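Local coordinates for protein elongation factor G (Thermus thermophilus, PDB 2DY1) that binds GTP with a magnesium ion and probably acts as a GTPase translation elongation factor of the EF-G family, at residues T230-A233 / L234-A237; V361-Q364 / G365-E369; H432-T435 / A436-L440; G540-E544 / V545-D549. All coordinates share one frame; numbering follows the deposited sequence.

Contact 1 (T230-A233 / L234-A237); sequences TGEA and LEKA
Leu234 meets Thr230 one helical turn back: its amide donates to Thr230 O over 3.0 Å, while its side chain folds back along the same carbonyl. With CG anti to its own carbonyl carbon (chi1 -82°), the branch point CG comes within 3.5 Å of Thr230 O, and CD1 follows it. Leu234 also packs on Leu209, Ile212 and Val213 of helix 198-213, and shares the inward face of the helix with Ala233 and Ala237. Ala233 takes part mainly through its backbone. Its carbonyl accepts from Ala237 N at 3.0 Å, and its methyl group packs on Leu219 of helix 217-225. Ala233 N, in the first turn of the helix, donates to Thr230 OG1 over 3.0 Å. Glu232 lies on the outer side, where its carbonyl receives the amide of Lys236 in a nearly straight bond (169° at the hydrogen). The methylenes of Lys236 run past that oxygen, CG lying 3.4 Å from Glu232 O. Farther out, Glu232 OE2 and Lys236 NZ remain 5.0 Å apart, a separation at which opposite charges may attract without forming a salt bridge. A threonine side chain accepting from the amide three residues on, followed by successive i to i+4 backbone bonds, is the N-cap of an alpha helix, here the first turns of helix 231-243 in the GTP-binding domain.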
loop_
_atom_site.group_PDB
_atom_site.type_symbol
_atom_site.label_atom_id
_atom_site.label_comp_id
_atom_site.label_asym_id
_atom_site.label_seq_id
_atom_site.Cartn_x
_atom_site.Cartn_y
_atom_site.Cartn_z
ATOM N N THR A 230 -33.737 -30.354 -3.383
ATOM C CA THR A 230 -33.443 -30.388 -4.817
ATOM C C THR A 230 -32.095 -29.789 -5.169
ATOM O O THR A 230 -31.499 -29.052 -4.378
ATOM C CB THR A 230 -34.516 -29.644 -5.642
ATOM O OG1 THR A 230 -34.509 -28.250 -5.306
ATOM C CG2 THR A 230 -35.896 -30.225 -5.364
ATOM N N GLY A 231 -31.615 -30.120 -6.363
ATOM C CA GLY A 231 -30.346 -29.590 -6.820
ATOM C C GLY A 231 -30.480 -28.089 -6.968
ATOM O O GLY A 231 -29.580 -27.340 -6.588
ATOM N N GLU A 232 -31.609 -27.653 -7.520
ATOM C CA GLU A 232 -31.882 -26.231 -7.706
ATOM C C GLU A 232 -31.814 -25.478 -6.390
ATOM O O GLU A 232 -31.249 -24.384 -6.324
ATOM C CB GLU A 232 -33.273 -26.010 -8.294
ATOM C CG GLU A 232 -33.347 -25.988 -9.799
ATOM C CD GLU A 232 -34.642 -25.367 -10.278
ATOM O OE1 GLU A 232 -35.720 -25.896 -9.931
ATOM O OE2 GLU A 232 -34.580 -24.344 -10.994
ATOM N N ALA A 233 -32.420 -26.055 -5.355
ATOM C CA ALA A 233 -32.442 -25.439 -4.035
ATOM C C ALA A 233 -31.032 -25.337 -3.488
ATOM O O ALA A 233 -30.661 -24.323 -2.896
ATOM C CB ALA A 233 -33.310 -26.256 -3.080
ATOM N N LEU A 234 -30.261 -26.401 -3.686
ATOM C CA LEU A 234 -28.877 -26.450 -3.227
ATOM C C LEU A 234 -28.006 -25.435 -3.963
ATOM O O LEU A 234 -27.161 -24.785 -3.344
ATOM C CB LEU A 234 -28.305 -27.864 -3.402
ATOM C CG LEU A 234 -28.655 -28.868 -2.295
ATOM C CD1 LEU A 234 -28.359 -30.289 -2.754
ATOM C CD2 LEU A 234 -27.876 -28.516 -1.026
ATOM N N GLU A 235 -28.206 -25.292 -5.270
ATOM C CA GLU A 235 -27.414 -24.322 -6.045
ATOM C C GLU A 235 -27.665 -22.911 -5.521
ATOM O O GLU A 235 -26.726 -22.149 -5.273
ATOM C CB GLU A 235 -27.796 -24.347 -7.529
ATOM C CG GLU A 235 -27.579 -25.664 -8.250
ATOM C CD GLU A 235 -28.070 -25.609 -9.694
ATOM O OE1 GLU A 235 -27.507 -24.821 -10.486
ATOM O OE2 GLU A 235 -29.024 -26.347 -10.032
ATOM N N LYS A 236 -28.937 -22.560 -5.357
ATOM C CA LYS A 236 -29.290 -21.229 -4.878
ATOM C C LYS A 236 -28.768 -20.977 -3.474
ATOM O O LYS A 236 -28.298 -19.885 -3.168
ATOM C CB LYS A 236 -30.812 -21.028 -4.920
ATOM C CG LYS A 236 -31.376 -21.006 -6.340
ATOM C CD LYS A 236 -32.880 -20.743 -6.371
ATOM C CE LYS A 236 -33.389 -20.651 -7.808
ATOM N NZ LYS A 236 -34.862 -20.412 -7.887
ATOM N N ALA A 237 -28.831 -21.984 -2.610
ATOM C CA ALA A 237 -28.336 -21.819 -1.259
ATOM C C ALA A 237 -26.818 -21.599 -1.280
ATOM O O ALA A 237 -26.301 -20.760 -0.546
ATOM C CB ALA A 237 -28.681 -23.040 -0.413
#

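Contact 2 (V361-Q364 / G365-E369); sequences VLWQ and GEKPE
The indole of Trp363 has the aliphatic chain of Lys367 over one face and the carbonyl oxygen of Gly365 at its edge. Lys367 CG stands 3.4 Å from the centroid of the six-membered ring and only 15° off its normal, a CH-pi contact, and CD continues outward to lie 3.2 Å from Trp363 CH2. Pro368 CD comes in obliquely near the five-membered ring, 3.8 Å from Trp363 CG. Gly365 O lies in the ring plane, 3.2 Å from Trp363 CD1. The indole is brought under the returning chain by a chi1 of 66°, which sets CG between the backbone N and the carbonyl carbon. Beyond the ring, Val361 CG1 touches Pro368 CG at 3.6 Å, beside Leu285 of strand 285-294. At the turn, a water lies within hydrogen-bonding distance of both Gln364 O and Glu366 O and bridges them. Loop 365-369 thus folds back over Trp363 of strand 361-363, in the domain 2 beta barrel. Lys367 contributes its methylenes to the indole while its ammonium group turns to a salt bridge with Glu319, so a charged residue serves apolar packing without burying its charge against the ring.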
loop_
_atom_site.group_PDB
_atom_site.type_symbol
_atom_site.label_atom_id
_atom_site.label_comp_id
_atom_site.label_asym_id
_atom_site.label_seq_id
_atom_site.Cartn_x
_atom_site.Cartn_y
_atom_site.Cartn_z
ATOM N N VAL A 361 -15.044 9.492 -7.506
ATOM C CA VAL A 361 -16.340 8.839 -7.657
ATOM C C VAL A 361 -17.111 9.535 -8.778
ATOM O O VAL A 361 -17.007 10.759 -8.961
ATOM C CB VAL A 361 -17.123 8.929 -6.331
ATOM C CG1 VAL A 361 -18.455 8.167 -6.448
ATOM C CG2 VAL A 361 -16.266 8.343 -5.188
ATOM N N LEU A 362 -17.838 8.751 -9.569
ATOM C CA LEU A 362 -18.620 9.294 -10.673
ATOM C C LEU A 362 -20.043 8.781 -10.524
ATOM O O LEU A 362 -20.267 7.649 -10.103
ATOM C CB LEU A 362 -18.031 8.838 -12.009
ATOM C CG LEU A 362 -16.526 9.100 -12.111
ATOM C CD1 LEU A 362 -15.908 8.157 -13.132
ATOM C CD2 LEU A 362 -16.285 10.528 -12.462
ATOM N N TRP A 363 -21.019 9.602 -10.889
ATOM C CA TRP A 363 -22.388 9.163 -10.703
ATOM C C TRP A 363 -23.363 9.928 -11.577
ATOM O O TRP A 363 -23.005 10.895 -12.231
ATOM C CB TRP A 363 -22.801 9.422 -9.237
ATOM C CG TRP A 363 -22.868 10.914 -8.874
ATOM C CD1 TRP A 363 -23.968 11.737 -8.946
ATOM C CD2 TRP A 363 -21.780 11.749 -8.443
ATOM N NE1 TRP A 363 -23.628 13.026 -8.592
ATOM C CE2 TRP A 363 -22.294 13.063 -8.277
ATOM C CE3 TRP A 363 -20.424 11.516 -8.182
ATOM C CZ2 TRP A 363 -21.495 14.138 -7.859
ATOM C CZ3 TRP A 363 -19.624 12.593 -7.763
ATOM C CH2 TRP A 363 -20.165 13.884 -7.607
ATOM N N GLN A 364 -24.611 9.467 -11.540
ATOM C CA GLN A 364 -25.715 10.192 -12.160
ATOM C C GLN A 364 -26.735 10.280 -11.024
ATOM O O GLN A 364 -26.759 9.430 -10.134
ATOM C CB GLN A 364 -26.303 9.462 -13.364
ATOM C CG GLN A 364 -25.456 9.643 -14.591
ATOM C CD GLN A 364 -26.106 9.071 -15.824
ATOM O OE1 GLN A 364 -27.207 8.516 -15.756
ATOM N NE2 GLN A 364 -25.435 9.200 -16.959
ATOM N N GLY A 365 -27.540 11.332 -11.022
ATOM C CA GLY A 365 -28.527 11.473 -9.966
ATOM C C GLY A 365 -27.913 12.003 -8.681
ATOM O O GLY A 365 -26.955 12.787 -8.710
ATOM N N GLU A 366 -28.464 11.565 -7.554
ATOM C CA GLU A 366 -28.000 12.006 -6.238
ATOM C C GLU A 366 -26.582 11.499 -5.966
ATOM O O GLU A 366 -26.299 10.320 -6.139
ATOM C CB GLU A 366 -28.961 11.490 -5.155
ATOM C CG GLU A 366 -28.643 11.940 -3.749
ATOM C CD GLU A 366 -28.884 13.414 -3.507
ATOM O OE1 GLU A 366 -28.126 14.020 -2.717
ATOM O OE2 GLU A 366 -29.837 13.965 -4.087
ATOM N N LYS A 367 -25.702 12.398 -5.535
ATOM C CA LYS A 367 -24.320 12.016 -5.248
ATOM C C LYS A 367 -24.259 11.010 -4.109
ATOM O O LYS A 367 -25.030 11.093 -3.150
ATOM C CB LYS A 367 -23.480 13.249 -4.888
ATOM C CG LYS A 367 -21.984 12.952 -4.802
ATOM C CD LYS A 367 -21.146 14.196 -4.531
ATOM C CE LYS A 367 -21.195 14.585 -3.086
ATOM N NZ LYS A 367 -20.297 15.733 -2.829
ATOM N N PRO A 368 -23.354 10.019 -4.203
ATOM C CA PRO A 368 -23.252 9.036 -3.126
ATOM C C PRO A 368 -22.565 9.605 -1.893
ATOM O O PRO A 368 -21.768 10.543 -1.986
ATOM C CB PRO A 368 -22.406 7.920 -3.744
ATOM C CG PRO A 368 -21.526 8.668 -4.691
ATOM C CD PRO A 368 -22.519 9.617 -5.351
ATOM N N GLU A 369 -22.904 9.031 -0.742
ATOM C CA GLU A 369 -22.284 9.395 0.528
ATOM C C GLU A 369 -21.229 8.311 0.754
ATOM O O GLU A 369 -21.200 7.325 0.017
ATOM C CB GLU A 369 -23.343 9.419 1.635
ATOM C CG GLU A 369 -24.337 10.558 1.389
ATOM C CD GLU A 369 -25.399 10.718 2.474
ATOM O OE1 GLU A 369 -25.465 9.900 3.414
ATOM O OE2 GLU A 369 -26.172 11.682 2.359
HETATM O O HOH W 1 -27.369 8.237 -7.594
#

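Contact 3 (H432-T435 / A436-L440); sequences HLAT and AKERL
His432 O is gripped by two donors from the next turn: the hydroxyl of Thr435 at 2.7 Å from OG1, and the amide of Ala436 at 3.1 Å. The two differ in approach, the amide lying in the carbonyl plane and the hydroxyl tilted 22° from it. Thr435 reaches back because its OG1 sits between the backbone N and the carbonyl carbon (chi1 64°), a rotamer from which a helical threonine can return its hydroxyl to a carbonyl of the preceding turn. Ala436 N also makes a weak bond to Leu433 O, which takes its main bond from Lys437 N. Next along the helix, Glu438 N donates to Ala434 O at 3.0 Å and Arg439 N to Thr435 O at 2.9 Å. These are the i to i+4 bonds of helix 430-442 in domain III, whose Thr435 faces the GTP-binding domain: its side chain touches Phe87 and Glu54 and lies about 6 Å from that of Thr60, a GTP-binding residue. The extended side chain of Glu438 passes alongside the Ala434 carbonyl, CG lying 3.2 Å from Ala434 O, and sends OE2 on to a hydrogen bond with His58. Arg439, by contrast, packs only CB on Thr435 O (3.4 Å) before its guanidinium group leaves for salt bridges with Asp294, Glu408 and Asp442. The methyl of Ala436 rests 3.5 Å from Leu433 O, and Leu433 points away from this turn and packs on Phe449 of strand 447-450.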
loop_
_atom_site.group_PDB
_atom_site.type_symbol
_atom_site.label_atom_id
_atom_site.label_comp_id
_atom_site.label_asym_id
_atom_site.label_seq_id
_atom_site.Cartn_x
_atom_site.Cartn_y
_atom_site.Cartn_z
ATOM N N HIS A 432 9.397 -1.475 -4.174
ATOM C CA HIS A 432 8.492 -0.400 -4.604
ATOM C C HIS A 432 9.307 0.802 -5.111
ATOM O O HIS A 432 9.065 1.313 -6.212
ATOM C CB HIS A 432 7.599 0.018 -3.430
ATOM C CG HIS A 432 6.573 1.053 -3.789
ATOM N ND1 HIS A 432 6.053 1.924 -2.858
ATOM C CD2 HIS A 432 5.959 1.340 -4.962
ATOM C CE1 HIS A 432 5.162 2.710 -3.445
ATOM N NE2 HIS A 432 5.087 2.376 -4.721
ATOM N N LEU A 433 10.275 1.250 -4.313
ATOM C CA LEU A 433 11.090 2.414 -4.690
ATOM C C LEU A 433 11.922 2.148 -5.939
ATOM O O LEU A 433 12.116 3.036 -6.773
ATOM C CB LEU A 433 11.977 2.813 -3.505
ATOM C CG LEU A 433 11.191 3.435 -2.348
ATOM C CD1 LEU A 433 12.107 3.554 -1.134
ATOM C CD2 LEU A 433 10.620 4.806 -2.749
ATOM N N ALA A 434 12.397 0.915 -6.103
ATOM C CA ALA A 434 13.155 0.593 -7.302
ATOM C C ALA A 434 12.255 0.751 -8.531
ATOM O O ALA A 434 12.678 1.292 -9.551
ATOM C CB ALA A 434 13.703 -0.863 -7.221
ATOM N N THR A 435 11.005 0.294 -8.435
ATOM C CA THR A 435 10.115 0.423 -9.584
ATOM C C THR A 435 9.770 1.878 -9.866
ATOM O O THR A 435 9.490 2.222 -11.010
ATOM C CB THR A 435 8.796 -0.411 -9.435
ATOM O OG1 THR A 435 8.005 0.056 -8.331
ATOM C CG2 THR A 435 9.144 -1.893 -9.267
ATOM N N ALA A 436 9.810 2.728 -8.843
ATOM C CA ALA A 436 9.517 4.159 -9.056
ATOM C C ALA A 436 10.702 4.803 -9.790
ATOM O O ALA A 436 10.519 5.630 -10.681
ATOM C CB ALA A 436 9.285 4.869 -7.717
ATOM N N LYS A 437 11.913 4.438 -9.390
ATOM C CA LYS A 437 13.103 4.977 -10.048
ATOM C C LYS A 437 13.073 4.583 -11.520
ATOM O O LYS A 437 13.381 5.386 -12.407
ATOM C CB LYS A 437 14.360 4.415 -9.378
ATOM C CG LYS A 437 15.654 4.843 -10.050
ATOM C CD LYS A 437 16.863 4.364 -9.250
ATOM C CE LYS A 437 18.145 4.819 -9.964
ATOM N NZ LYS A 437 19.341 4.163 -9.362
ATOM N N GLU A 438 12.731 3.325 -11.772
ATOM C CA GLU A 438 12.639 2.814 -13.133
ATOM C C GLU A 438 11.551 3.521 -13.915
ATOM O O GLU A 438 11.723 3.794 -15.097
ATOM C CB GLU A 438 12.359 1.301 -13.110
ATOM C CG GLU A 438 13.543 0.518 -12.553
ATOM C CD GLU A 438 13.191 -0.909 -12.152
ATOM O OE1 GLU A 438 12.229 -1.484 -12.702
ATOM O OE2 GLU A 438 13.908 -1.470 -11.292
ATOM N N ARG A 439 10.420 3.804 -13.260
ATOM C CA ARG A 439 9.345 4.458 -13.971
ATOM C C ARG A 439 9.739 5.877 -14.388
ATOM O O ARG A 439 9.393 6.298 -15.494
ATOM C CB ARG A 439 8.056 4.447 -13.120
ATOM C CG ARG A 439 6.827 4.834 -13.928
ATOM C CD ARG A 439 6.618 3.884 -15.089
ATOM N NE ARG A 439 5.243 3.935 -15.603
ATOM C CZ ARG A 439 4.863 3.324 -16.717
ATOM N NH1 ARG A 439 5.752 2.629 -17.438
ATOM N NH2 ARG A 439 3.590 3.371 -17.109
ATOM N N LEU A 440 10.451 6.596 -13.518
ATOM C CA LEU A 440 10.919 7.943 -13.840
ATOM C C LEU A 440 11.841 7.822 -15.071
ATOM O O LEU A 440 11.807 8.666 -15.973
ATOM C CB LEU A 440 11.658 8.537 -12.634
ATOM C CG LEU A 440 10.698 8.887 -11.485
ATOM C CD1 LEU A 440 11.443 9.241 -10.207
ATOM C CD2 LEU A 440 9.831 10.080 -11.934
#

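Contact 4 (G540-E544 / V545-D549); sequences GSYHE and VDSSD
Val545 begins the return of the chain, its CG1 lying 4.2 Å from His543 CB at the exposed bend. Asp546 follows with its amide 3.6 Å from His543 O. At Ser547 the chain closes on His543 by two bonds. The amide of Ser547 donates to His543 O at 3.0 Å, in the carbonyl plane, and the hydroxyl oxygen accepts from His543 N at 3.1 Å in an almost straight line (171°). This pairing closes a five-residue alpha-turn, 543-547, in domain IV, on the way from strand 533-541 to helix 549-566. OG can meet that amide because it lies beside its own backbone N, anti to the carbonyl carbon (chi1 -82°). The same hydroxyl also hydrogen-bonds Tyr480 O, so one serine side chain links both arms of the turn to a neighbouring strand, 477-489. Ser547 OG further sits 3.4 Å from Tyr542 CB, and Ser547 CB approaches the tyrosine ring at its edge, near the ring plane; Phe552 of the helix touches both residues. Ser548 then occupies the N-cap position of helix 549-566, its OG bonded to Ala551 N, and Asp549 opens the helix.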
loop_
_atom_site.group_PDB
_atom_site.type_symbol
_atom_site.label_atom_id
_atom_site.label_comp_id
_atom_site.label_asym_id
_atom_site.label_seq_id
_atom_site.Cartn_x
_atom_site.Cartn_y
_atom_site.Cartn_z
ATOM N N GLY A 540 15.241 45.537 29.045
ATOM C CA GLY A 540 15.500 46.056 27.713
ATOM C C GLY A 540 15.129 47.522 27.703
ATOM O O GLY A 540 14.906 48.133 28.756
ATOM N N SER A 541 15.064 48.111 26.521
ATOM C CA SER A 541 14.690 49.509 26.438
ATOM C C SER A 541 14.299 49.795 25.004
ATOM O O SER A 541 14.568 48.985 24.108
ATOM C CB SER A 541 15.856 50.414 26.877
ATOM O OG SER A 541 16.989 50.334 26.012
ATOM N N TYR A 542 13.648 50.932 24.793
ATOM C CA TYR A 542 13.228 51.315 23.455
ATOM C C TYR A 542 13.212 52.827 23.325
ATOM O O TYR A 542 13.288 53.549 24.318
ATOM C CB TYR A 542 11.831 50.775 23.147
ATOM C CG TYR A 542 10.700 51.619 23.683
ATOM C CD1 TYR A 542 10.397 51.639 25.046
ATOM C CD2 TYR A 542 9.951 52.427 22.832
ATOM C CE1 TYR A 542 9.380 52.447 25.548
ATOM C CE2 TYR A 542 8.941 53.236 23.318
ATOM C CZ TYR A 542 8.663 53.244 24.680
ATOM O OH TYR A 542 7.693 54.074 25.164
ATOM N N HIS A 543 13.133 53.300 22.088
ATOM C CA HIS A 543 13.052 54.732 21.837
ATOM C C HIS A 543 11.865 54.900 20.915
ATOM O O HIS A 543 11.765 54.239 19.875
ATOM C CB HIS A 543 14.334 55.265 21.179
ATOM C CG HIS A 543 15.446 55.517 22.149
ATOM N ND1 HIS A 543 15.343 56.439 23.170
ATOM C CD2 HIS A 543 16.680 54.970 22.259
ATOM C CE1 HIS A 543 16.465 56.452 23.865
ATOM N NE2 HIS A 543 17.295 55.570 23.333
ATOM N N GLU A 544 10.948 55.758 21.336
ATOM C CA GLU A 544 9.734 56.057 20.606
ATOM C C GLU A 544 9.973 56.273 19.116
ATOM O O GLU A 544 9.195 55.818 18.278
ATOM C CB GLU A 544 9.086 57.302 21.220
ATOM C CG GLU A 544 7.931 57.866 20.431
ATOM C CD GLU A 544 7.017 56.780 19.926
ATOM O OE1 GLU A 544 6.978 55.708 20.563
ATOM O OE2 GLU A 544 6.334 56.995 18.901
ATOM N N VAL A 545 11.061 56.961 18.799
ATOM C CA VAL A 545 11.399 57.262 17.417
ATOM C C VAL A 545 11.978 56.103 16.591
ATOM O O VAL A 545 11.337 55.609 15.665
ATOM C CB VAL A 545 12.381 58.466 17.368
ATOM C CG1 VAL A 545 13.596 58.187 18.250
ATOM C CG2 VAL A 545 12.799 58.753 15.933
ATOM N N ASP A 546 13.182 55.666 16.945
ATOM C CA ASP A 546 13.893 54.627 16.211
ATOM C C ASP A 546 13.532 53.159 16.412
ATOM O O ASP A 546 14.012 52.314 15.656
ATOM C CB ASP A 546 15.393 54.774 16.463
ATOM C CG ASP A 546 15.912 56.135 16.078
ATOM O OD1 ASP A 546 15.104 56.972 15.626
ATOM O OD2 ASP A 546 17.130 56.365 16.232
ATOM N N SER A 547 12.723 52.840 17.418
ATOM C CA SER A 547 12.378 51.441 17.646
ATOM C C SER A 547 11.354 50.885 16.659
ATOM O O SER A 547 10.440 51.588 16.226
ATOM C CB SER A 547 11.899 51.243 19.092
ATOM O OG SER A 547 13.024 51.125 19.937
ATOM N N SER A 548 11.503 49.609 16.317
ATOM C CA SER A 548 10.603 48.957 15.362
ATOM C C SER A 548 10.588 47.453 15.594
ATOM O O SER A 548 11.345 46.946 16.417
ATOM C CB SER A 548 11.087 49.210 13.935
ATOM O OG SER A 548 12.318 48.543 13.705
ATOM N N ASP A 549 9.744 46.742 14.854
ATOM C CA ASP A 549 9.692 45.291 14.984
ATOM C C ASP A 549 10.995 44.688 14.472
ATOM O O ASP A 549 11.539 43.765 15.075
ATOM C CB ASP A 549 8.513 44.713 14.204
ATOM C CG ASP A 549 7.177 45.101 14.805
ATOM O OD1 ASP A 549 7.093 45.237 16.045
ATOM O OD2 ASP A 549 6.204 45.253 14.042
#

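How the contacts relate
From the N terminus the four contacts come in series along the chain, and none nests in or crosses another. Each is local; contacts 2 and 4 close turns, whereas contacts 1 and 3 are successive turns within helices. Contact 1 starts helix 231-243 in the GTP-binding domain and sets it against helices 198-213 and 217-225. Contact 2 turns the chain back on itself after strand 361-363 of the domain 2 beta barrel, its centre about 37 Å from that of contact 1. Contact 3 lies in helix 430-442 of domain III, between that domain's sheet and the GTP-binding domain. Contact 4 joins strand 533-541 to helix 549-566 in domain IV, its centre about 92 Å from that of contact 1.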